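Local coordinates for protein geranyltranstransferase (Agrobacterium tumefaciens, PDB 2H8O) that probably condenses geranyl diphosphate with isopentenyl diphosphate to make farnesyl diphosphate, releasing diphosphate, at residues A[44-49]-A[89-94]; A[79-82]-A[86-89]. All blocks are in the same frame, centred on the assembly; numbering follows the deposited sequence.

Contact 1. Residues A[44-49]-A[89-94]; sequences RENAAK and RPFLVI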
ATOM      1  N   ARG A  44      -8.204  24.574  -9.598  1.00 19.88           N
ATOM      2  CA  ARG A  44      -7.157  25.281  -8.837  1.00 20.25           C
ATOM      3  C   ARG A  44      -7.497  25.391  -7.354  1.00 19.29           C
ATOM      4  O   ARG A  44      -6.611  25.233  -6.505  1.00 18.69           O
ATOM      5  CB  ARG A  44      -6.869  26.660  -9.423  1.00 20.44           C
ATOM      6  CG  ARG A  44      -6.203  26.651 -10.797  1.00 22.86           C
ATOM      7  CD  ARG A  44      -5.721  28.027 -11.242  1.00 25.52           C
ATOM      8  NE  ARG A  44      -6.670  29.111 -10.961  1.00 29.43           N
ATOM      9  CZ  ARG A  44      -7.552  29.622 -11.823  1.00 30.13           C
ATOM     10  NH1 ARG A  44      -7.673  29.177 -13.073  1.00 29.37           N
ATOM     11  NH2 ARG A  44      -8.343  30.597 -11.409  1.00 29.63           N
ATOM     12  N   GLU A  45      -8.763  25.661  -7.036  1.00 18.42           N
ATOM     13  CA  GLU A  45      -9.224  25.750  -5.641  1.00 18.61           C
ATOM     14  C   GLU A  45      -9.069  24.432  -4.922  1.00 18.21           C
ATOM     15  O   GLU A  45      -8.562  24.377  -3.792  1.00 18.15           O
ATOM     16  CB  GLU A  45     -10.704  26.155  -5.550  1.00 18.72           C
ATOM     17  CG  GLU A  45     -10.998  27.556  -5.882  1.00 20.73           C
ATOM     18  CD  GLU A  45     -12.499  27.835  -6.155  1.00 20.96           C
ATOM     19  OE1 GLU A  45     -13.379  27.000  -5.849  1.00 26.44           O
ATOM     20  OE2 GLU A  45     -12.784  28.916  -6.682  1.00 23.86           O
ATOM     21  N   ASN A  46      -9.545  23.371  -5.563  1.00 16.65           N
ATOM     22  CA  ASN A  46      -9.460  22.054  -4.971  1.00 16.55           C
ATOM     23  C   ASN A  46      -8.018  21.602  -4.891  1.00 16.60           C
ATOM     24  O   ASN A  46      -7.654  20.897  -3.969  1.00 17.92           O
ATOM     25  CB  ASN A  46     -10.364  21.032  -5.706  1.00 17.25           C
ATOM     26  CG  ASN A  46     -11.833  21.280  -5.421  1.00 18.35           C
ATOM     27  OD1 ASN A  46     -12.181  22.022  -4.481  1.00 18.44           O
ATOM     28  ND2 ASN A  46     -12.715  20.673  -6.230  1.00 18.71           N
ATOM     29  N   ALA A  47      -7.209  21.986  -5.881  1.00 16.97           N
ATOM     30  CA  ALA A  47      -5.779  21.638  -5.858  1.00 16.26           C
ATOM     31  C   ALA A  47      -5.135  22.265  -4.634  1.00 16.78           C
ATOM     32  O   ALA A  47      -4.416  21.602  -3.875  1.00 17.03           O
ATOM     33  CB  ALA A  47      -5.092  22.094  -7.133  1.00 16.82           C
ATOM     34  N   ALA A  48      -5.397  23.550  -4.417  1.00 15.91           N
ATOM     35  CA  ALA A  48      -4.852  24.250  -3.253  1.00 15.53           C
ATOM     36  C   ALA A  48      -5.321  23.665  -1.902  1.00 15.30           C
ATOM     37  O   ALA A  48      -4.524  23.494  -0.982  1.00 15.84           O
ATOM     38  CB  ALA A  48      -5.152  25.754  -3.334  1.00 16.20           C
ATOM     39  N   LYS A  49      -6.612  23.356  -1.774  1.00 14.78           N
ATOM     40  CA  LYS A  49      -7.111  22.709  -0.557  1.00 15.78           C
ATOM     41  C   LYS A  49      -6.439  21.369  -0.303  1.00 15.93           C
ATOM     42  O   LYS A  49      -6.081  21.054   0.822  1.00 16.09           O
ATOM     43  CB  LYS A  49      -8.617  22.489  -0.660  1.00 16.41           C
ATOM     44  CG  LYS A  49      -9.431  23.752  -0.568  1.00 18.45           C
ATOM     45  CD  LYS A  49     -10.922  23.451  -0.565  1.00 18.23           C
ATOM     46  CE  LYS A  49     -11.771  24.716  -0.458  1.00 22.35           C
ATOM     47  NZ  LYS A  49     -13.207  24.444  -0.815  1.00 27.05           N
ATOM     48  N   ARG A  89      -7.470  14.101  -9.809  1.00 15.64           N
ATOM     49  CA  ARG A  89      -8.072  12.991  -9.063  1.00 15.84           C
ATOM     50  C   ARG A  89      -8.748  13.467  -7.742  1.00 16.28           C
ATOM     51  O   ARG A  89      -9.924  13.164  -7.509  1.00 16.61           O
ATOM     52  CB  ARG A  89      -7.066  11.852  -8.876  1.00 16.43           C
ATOM     53  CG  ARG A  89      -6.777  11.205 -10.228  1.00 16.64           C
ATOM     54  CD  ARG A  89      -5.536  10.340 -10.244  1.00 15.61           C
ATOM     55  NE  ARG A  89      -5.173   9.948 -11.610  1.00 16.96           N
ATOM     56  CZ  ARG A  89      -4.575  10.749 -12.485  1.00 16.75           C
ATOM     57  NH1 ARG A  89      -4.246  12.008 -12.164  1.00 18.81           N
ATOM     58  NH2 ARG A  89      -4.290  10.300 -13.695  1.00 18.77           N
ATOM     59  N   PRO A  90      -8.027  14.235  -6.899  1.00 16.38           N
ATOM     60  CA  PRO A  90      -8.716  14.850  -5.765  1.00 16.35           C
ATOM     61  C   PRO A  90      -9.911  15.730  -6.146  1.00 15.88           C
ATOM     62  O   PRO A  90     -10.910  15.738  -5.438  1.00 16.03           O
ATOM     63  CB  PRO A  90      -7.635  15.698  -5.090  1.00 17.35           C
ATOM     64  CG  PRO A  90      -6.399  15.410  -5.732  1.00 17.80           C
ATOM     65  CD  PRO A  90      -6.572  14.465  -6.859  1.00 16.57           C
ATOM     66  N   PHE A  91      -9.801  16.465  -7.250  1.00 15.96           N
ATOM     67  CA  PHE A  91     -10.899  17.286  -7.723  1.00 15.80           C
ATOM     68  C   PHE A  91     -12.150  16.428  -7.885  1.00 15.54           C
ATOM     69  O   PHE A  91     -13.254  16.796  -7.442  1.00 15.89           O
ATOM     70  CB  PHE A  91     -10.543  17.958  -9.050  1.00 17.12           C
ATOM     71  CG  PHE A  91     -11.709  18.565  -9.742  1.00 17.03           C
ATOM     72  CD1 PHE A  91     -12.030  19.902  -9.570  1.00 18.51           C
ATOM     73  CD2 PHE A  91     -12.515  17.794 -10.570  1.00 18.98           C
ATOM     74  CE1 PHE A  91     -13.135  20.443 -10.232  1.00 20.42           C
ATOM     75  CE2 PHE A  91     -13.610  18.349 -11.212  1.00 20.58           C
ATOM     76  CZ  PHE A  91     -13.906  19.650 -11.046  1.00 21.39           C
ATOM     77  N   LEU A  92     -11.976  15.271  -8.530  1.00 15.34           N
ATOM     78  CA  LEU A  92     -13.107  14.400  -8.825  1.00 15.50           C
ATOM     79  C   LEU A  92     -13.725  13.823  -7.544  1.00 15.02           C
ATOM     80  O   LEU A  92     -14.961  13.732  -7.416  1.00 16.24           O
ATOM     81  CB  LEU A  92     -12.701  13.288  -9.802  1.00 14.98           C
ATOM     82  CG  LEU A  92     -12.376  13.761 -11.231  1.00 15.45           C
ATOM     83  CD1 LEU A  92     -11.648  12.661 -12.011  1.00 16.17           C
ATOM     84  CD2 LEU A  92     -13.635  14.213 -11.965  1.00 17.83           C
ATOM     85  N   VAL A  93     -12.888  13.454  -6.580  1.00 14.99           N
ATOM     86  CA  VAL A  93     -13.389  12.988  -5.282  1.00 15.23           C
ATOM     87  C   VAL A  93     -14.218  14.086  -4.579  1.00 15.33           C
ATOM     88  O   VAL A  93     -15.393  13.885  -4.183  1.00 16.06           O
ATOM     89  CB  VAL A  93     -12.262  12.513  -4.368  1.00 15.30           C
ATOM     90  CG1 VAL A  93     -12.845  12.111  -3.006  1.00 15.39           C
ATOM     91  CG2 VAL A  93     -11.490  11.341  -5.010  1.00 14.95           C
ATOM     92  N   ILE A  94     -13.608  15.253  -4.446  1.00 15.87           N
ATOM     93  CA  ILE A  94     -14.242  16.392  -3.788  1.00 15.25           C
ATOM     94  C   ILE A  94     -15.579  16.719  -4.453  1.00 15.00           C
ATOM     95  O   ILE A  94     -16.589  16.955  -3.780  1.00 15.98           O
ATOM     96  CB  ILE A  94     -13.293  17.617  -3.830  1.00 15.56           C
ATOM     97  CG1 ILE A  94     -12.080  17.380  -2.904  1.00 15.96           C
ATOM     98  CG2 ILE A  94     -14.043  18.904  -3.427  1.00 15.92           C
ATOM     99  CD1 ILE A  94     -10.913  18.291  -3.161  1.00 16.25           C
TER

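Contact 2. Residues A[79-82]-A[86-89]; sequences HGVL and KRLR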
ATOM      1  N   HIS A  79       8.661  15.836  -2.369  1.00 15.49           N
ATOM      2  CA  HIS A  79       9.086  16.143  -3.731  1.00 15.77           C
ATOM      3  C   HIS A  79       8.196  15.400  -4.729  1.00 16.27           C
ATOM      4  O   HIS A  79       7.768  15.959  -5.739  1.00 16.52           O
ATOM      5  CB  HIS A  79      10.559  15.796  -3.958  1.00 16.14           C
ATOM      6  CG  HIS A  79      11.099  16.345  -5.246  1.00 16.22           C
ATOM      7  ND1 HIS A  79      11.383  17.682  -5.420  1.00 21.02           N
ATOM      8  CD2 HIS A  79      11.355  15.747  -6.436  1.00 17.75           C
ATOM      9  CE1 HIS A  79      11.819  17.879  -6.653  1.00 20.35           C
ATOM     10  NE2 HIS A  79      11.820  16.719  -7.287  1.00 18.51           N
ATOM     11  N   GLY A  80       7.905  14.138  -4.433  1.00 16.08           N
ATOM     12  CA  GLY A  80       7.049  13.333  -5.290  1.00 16.39           C
ATOM     13  C   GLY A  80       5.658  13.923  -5.413  1.00 16.67           C
ATOM     14  O   GLY A  80       5.063  13.948  -6.491  1.00 18.32           O
ATOM     15  N   VAL A  81       5.138  14.422  -4.298  1.00 16.53           N
ATOM     16  CA  VAL A  81       3.821  15.070  -4.283  1.00 17.09           C
ATOM     17  C   VAL A  81       3.857  16.435  -4.997  1.00 18.49           C
ATOM     18  O   VAL A  81       2.955  16.759  -5.763  1.00 18.73           O
ATOM     19  CB  VAL A  81       3.266  15.174  -2.859  1.00 16.59           C
ATOM     20  CG1 VAL A  81       1.983  15.977  -2.812  1.00 17.46           C
ATOM     21  CG2 VAL A  81       2.997  13.780  -2.290  1.00 17.07           C
ATOM     22  N   LEU A  82       4.907  17.208  -4.782  1.00 19.49           N
ATOM     23  CA  LEU A  82       5.080  18.495  -5.467  1.00 20.89           C
ATOM     24  C   LEU A  82       4.982  18.363  -6.984  1.00 21.73           C
ATOM     25  O   LEU A  82       4.366  19.206  -7.644  1.00 23.50           O
ATOM     26  CB  LEU A  82       6.444  19.100  -5.107  1.00 20.97           C
ATOM     27  CG  LEU A  82       6.645  20.513  -5.643  1.00 21.73           C
ATOM     28  CD1 LEU A  82       5.736  21.465  -4.904  1.00 24.62           C
ATOM     29  CD2 LEU A  82       8.108  20.886  -5.477  1.00 22.71           C
ATOM     30  N   LYS A  86      -1.831  18.530 -11.711  1.00 21.93           N
ATOM     31  CA  LYS A  86      -2.906  19.488 -11.516  1.00 21.11           C
ATOM     32  C   LYS A  86      -4.033  19.032 -10.560  1.00 20.07           C
ATOM     33  O   LYS A  86      -5.004  19.769 -10.360  1.00 19.53           O
ATOM     34  CB  LYS A  86      -3.504  19.861 -12.882  1.00 23.31           C
ATOM     35  CG  LYS A  86      -2.497  20.531 -13.835  1.00 25.76           C
ATOM     36  CD  LYS A  86      -1.657  21.601 -13.156  1.00 29.70           C
ATOM     37  CE  LYS A  86      -1.032  22.577 -14.154  1.00 29.51           C
ATOM     38  NZ  LYS A  86      -2.004  23.637 -14.580  1.00 34.19           N
ATOM     39  N   ARG A  87      -3.894  17.852  -9.957  1.00 18.28           N
ATOM     40  CA  ARG A  87      -4.789  17.385  -8.909  1.00 16.96           C
ATOM     41  C   ARG A  87      -6.213  17.077  -9.414  1.00 16.01           C
ATOM     42  O   ARG A  87      -7.183  17.219  -8.687  1.00 16.57           O
ATOM     43  CB  ARG A  87      -4.845  18.360  -7.725  1.00 16.08           C
ATOM     44  CG  ARG A  87      -3.512  18.942  -7.316  1.00 15.99           C
ATOM     45  CD  ARG A  87      -2.457  17.904  -6.931  1.00 16.30           C
ATOM     46  NE  ARG A  87      -1.249  18.593  -6.509  1.00 15.95           N
ATOM     47  CZ  ARG A  87      -0.073  18.024  -6.252  1.00 16.42           C
ATOM     48  NH1 ARG A  87       0.097  16.719  -6.388  1.00 16.54           N
ATOM     49  NH2 ARG A  87       0.948  18.793  -5.887  1.00 18.19           N
ATOM     50  N   LEU A  88      -6.314  16.567 -10.631  1.00 15.55           N
ATOM     51  CA  LEU A  88      -7.611  16.135 -11.160  1.00 16.05           C
ATOM     52  C   LEU A  88      -8.259  15.054 -10.304  1.00 15.30           C
ATOM     53  O   LEU A  88      -9.483  15.037 -10.129  1.00 15.30           O
ATOM     54  CB  LEU A  88      -7.454  15.628 -12.594  1.00 16.59           C
ATOM     55  CG  LEU A  88      -8.728  15.106 -13.233  1.00 17.60           C
ATOM     56  CD1 LEU A  88      -9.758  16.217 -13.358  1.00 18.91           C
ATOM     57  CD2 LEU A  88      -8.436  14.461 -14.586  1.00 18.33           C
ATOM     58  N   ARG A  89      -7.470  14.101  -9.809  1.00 15.64           N
ATOM     59  CA  ARG A  89      -8.072  12.991  -9.063  1.00 15.84           C
ATOM     60  C   ARG A  89      -8.748  13.467  -7.742  1.00 16.28           C
ATOM     61  O   ARG A  89      -9.924  13.164  -7.509  1.00 16.61           O
ATOM     62  CB  ARG A  89      -7.066  11.852  -8.876  1.00 16.43           C
ATOM     63  CG  ARG A  89      -6.777  11.205 -10.228  1.00 16.64           C
ATOM     64  CD  ARG A  89      -5.536  10.340 -10.244  1.00 15.61           C
ATOM     65  NE  ARG A  89      -5.173   9.948 -11.610  1.00 16.96           N
ATOM     66  CZ  ARG A  89      -4.575  10.749 -12.485  1.00 16.75           C
ATOM     67  NH1 ARG A  89      -4.246  12.008 -12.164  1.00 18.81           N
ATOM     68  NH2 ARG A  89      -4.290  10.300 -13.695  1.00 18.77           N
TER

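Contact 1. Residues A[44-49]-A[89-94]
Asn46 makes all the close contacts from its side, reaching from helix 34-57 with its amide into the corner between Phe91 and Ile94, one turn apart on helix 88-99. The backbones come closest at the same place, with Asn46 CA 5.7 Å from Phe91 CA. The amide nitrogen does most of the touching: Asn46 ND2 lies 3.5 Å from Phe91 CD1 and 3.6 Å from Ile94 CG2. It meets the phenyl ring at a slant, the amide and ring planes being 48° apart, and no hydrogen bond joins the two segments. ND2 finds its polar partner just beyond them, in OE2 of Glu95, the residue after Ile94. That bond probably fixes which end of the amide lies by the ring, with Asn46 OD1 also against the isoleucine, 3.8 Å from Ile94 CG2.

Ile94 comes to meet Asn46 head-on with both of its branches. Its CG1 stands anti to the carbonyl carbon (chi1 -70°), and the extended second torsion carries CD1 to 3.8 Å from Asn46 CB, while CG2 takes the amide end. Here the first modelled helix of the all-helical polyprenyl synthase fold, 34-57, is laid against helix 88-99, which starts within the family's Gly-Gly-Lys-Arg-x-Arg-Pro motif.

In Phe91, a chi1 of 167°, with CG anti to the backbone N, puts CD1 against the amide nitrogen, with CE1 further off at 4.0 Å from Asn46 ND2. The same ring stands edge-to-face with Phe39 on helix 34-57 and also touches Ile322 and Ala326 of helix 321-331, so it is wedged among three helices. Thr50, one turn beyond Asn46, packs on both Pro90 and Ile94, and its OG1 donates a hydrogen bond to Asn46 O.

Contact 2. Residues A[79-82]-A[86-89]
The guanidinium of Arg87 meets helix 71-82 by its edge: Val81 O sits only 3° out of the guanidinium plane, between the two terminal nitrogens. Val81 C lies in that plane too. Both NH1 and NH2 donate to this one oxygen, each at 2.9 Å from Val81 O, in a forked end-on grip whose bonds are clearly bent, the N-H...O angle at Arg87 NH2 being 146°. NH2 stands above the carbonyl plane, NH1 is tilted from it less. Leu82 O is a looser neighbour, 3.9 Å from Arg87 NH2. On the valine side, Val81 CG1 comes to 4.1 Å from Arg87 NH1. A bend at the second torsion (chi2 -58°) sets the course of the long side chain towards the helix end. Glu115 bridges to NH1 and Glu51 to NE, so the buried cation is probably balanced by two carboxylates, and the carbonyl end of a helix would probably favour the positive charge too. Arg87 is itself the N-cap of helix 88-99. The paired bonds tie the end of helix 71-82 to the start of helix 88-99 through an arginine of the Gly-Gly-Lys-Arg-x-Arg-Pro motif, which in related polyprenyl synthases belongs to the isopentenyl diphosphate site.

How the contacts relate
Both contacts are buried, though contact 2 has exposed Leu82 at its margin, and both depend on helix 88-99: contact 1 uses the face of its first two turns and contact 2 its capped start. Arg89 belongs to both, although it touches across neither. Contact 1 is side packing of two helices, an amide among hydrocarbon with its hydrogen bond going to Glu95, just past the segment on the same helix; contact 2 is a charged grip on a helix-end carbonyl. They also touch, with Ala47 CB 3.5 Å from Arg87 CG. Helices 34-57 and 71-82 are both fastened to the beginning of helix 88-99, the first mainly by packing, with the Glu51 salt bridge to Arg87 besides, the second by hydrogen bonds.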